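Local coordinates for Tle cognate immunity protein 4 C-terminal domain-containing protein (Pseudomonas aeruginosa PAO1, PDB 4R1D) that binds the lipase effector Tle4 of the H2 type VI secretion system as its immunity protein, protecting the producing bacterium from it, at the interface of chains B and A. Numbering follows the deposited sequence. Chains: chain A, Uncharacterized protein; chain B, Uncharacterized protein.

The interface of chains B and A. Residues chain B 398-399, 402; chain A 92, 115, 117-118.
The hydroxyl of A:Ser115, inserted between the backbone of B:Gly399 and the carboxylate of B:Asp402, illustrates how one small polar group can join two chains by donating and accepting at once. Its OG accepts a nearly straight hydrogen bond from B:Gly399 N (2.8 Å, 170° at the hydrogen) and donates to B:Asp402 OD2 at 2.6 Å, meeting the anti lone pair of that oxygen, on the side away from OD1. With OG anti to its own carbonyl carbon (chi1 -84°), the serine reaches both partners, and the paired bonds should fix the rotation of its hydroxyl.

Water extends this polar link. Water 2 lies 2.6 Å from B:Asp402 OD2 and also pairs with A:Asp117 OD1 and with A:Arg118 NE, the last at 2.9 Å and in the guanidinium plane. Water 1 bridges the same OD2 to A:Asp117 N. The two carboxylates thus share solvent, and the nearby arginine, its NE 5.1 Å from B:Asp402 OD2, may ease the charge between them.

Van der Waals contacts flank the polar centre. One face of the A:Arg118 guanidinium lies over the backbone of B:Val398 and B:Gly399, offset toward its rim, with NH2 3.6 Å from B:Gly399 CA. On the other flank, A:Thr92 CG2 touches B:Val398 CG2 at 3.8 Å and also packs against B:Asp402 CB.

In the fold, the enzyme contributes the loop leading into helix 400-421 and that helix's first turn. The immunity protein answers with the end of strand 107-115, the following 3-10 turn 116-118 and the start of strand 92-100, forming a small patch of the inhibitory Tle4-Tli4 interface.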
# COMPACT_ATOMS: atom_id res chain seq x y z
N VAL B 398 -13.04 -3.42 18.66
CA VAL B 398 -13.80 -3.55 17.42
C VAL B 398 -13.74 -5.01 16.97
O VAL B 398 -12.68 -5.64 17.01
CB VAL B 398 -13.26 -2.61 16.32
CG1 VAL B 398 -11.78 -2.88 16.05
CG2 VAL B 398 -14.08 -2.74 15.04
N GLY B 399 -14.89 -5.54 16.57
CA GLY B 399 -14.97 -6.91 16.08
C GLY B 399 -14.38 -6.97 14.69
O GLY B 399 -14.67 -6.11 13.87
N ASP B 402 -16.96 -7.10 11.99
CA ASP B 402 -17.66 -5.81 11.95
C ASP B 402 -16.87 -4.85 11.08
O ASP B 402 -17.42 -4.19 10.21
CB ASP B 402 -17.76 -5.18 13.35
CG ASP B 402 -18.87 -5.77 14.20
OD1 ASP B 402 -19.79 -6.42 13.66
OD2 ASP B 402 -18.82 -5.56 15.43
N THR A 92 -19.56 -0.04 12.90
CA THR A 92 -18.41 0.56 13.57
C THR A 92 -18.49 2.07 13.63
O THR A 92 -18.95 2.73 12.69
CB THR A 92 -17.06 0.16 12.92
OG1 THR A 92 -17.00 0.64 11.57
CG2 THR A 92 -16.88 -1.36 12.94
N SER A 115 -16.57 -1.04 17.78
CA SER A 115 -17.82 -1.68 17.34
C SER A 115 -19.02 -1.08 18.05
O SER A 115 -18.97 -0.79 19.24
CB SER A 115 -17.77 -3.19 17.54
OG SER A 115 -17.12 -3.84 16.46
N ASP A 117 -21.63 -2.55 19.01
CA ASP A 117 -22.04 -3.42 20.11
C ASP A 117 -20.94 -3.61 21.15
O ASP A 117 -21.07 -4.41 22.08
CB ASP A 117 -22.56 -4.77 19.59
CG ASP A 117 -21.47 -5.62 18.97
OD1 ASP A 117 -20.33 -5.14 18.84
OD2 ASP A 117 -21.77 -6.78 18.60
N ARG A 118 -19.85 -2.85 21.01
CA ARG A 118 -18.79 -2.85 22.01
C ARG A 118 -18.57 -1.49 22.64
O ARG A 118 -17.54 -1.26 23.28
CB ARG A 118 -17.48 -3.35 21.40
CG ARG A 118 -17.56 -4.78 20.91
CD ARG A 118 -16.21 -5.31 20.50
NE ARG A 118 -16.35 -6.55 19.75
CZ ARG A 118 -15.52 -7.58 19.86
NH1 ARG A 118 -14.49 -7.51 20.69
NH2 ARG A 118 -15.73 -8.67 19.13
O HOH W 1 -21.19 -3.68 16.08
O HOH W 2 -18.44 -6.80 17.73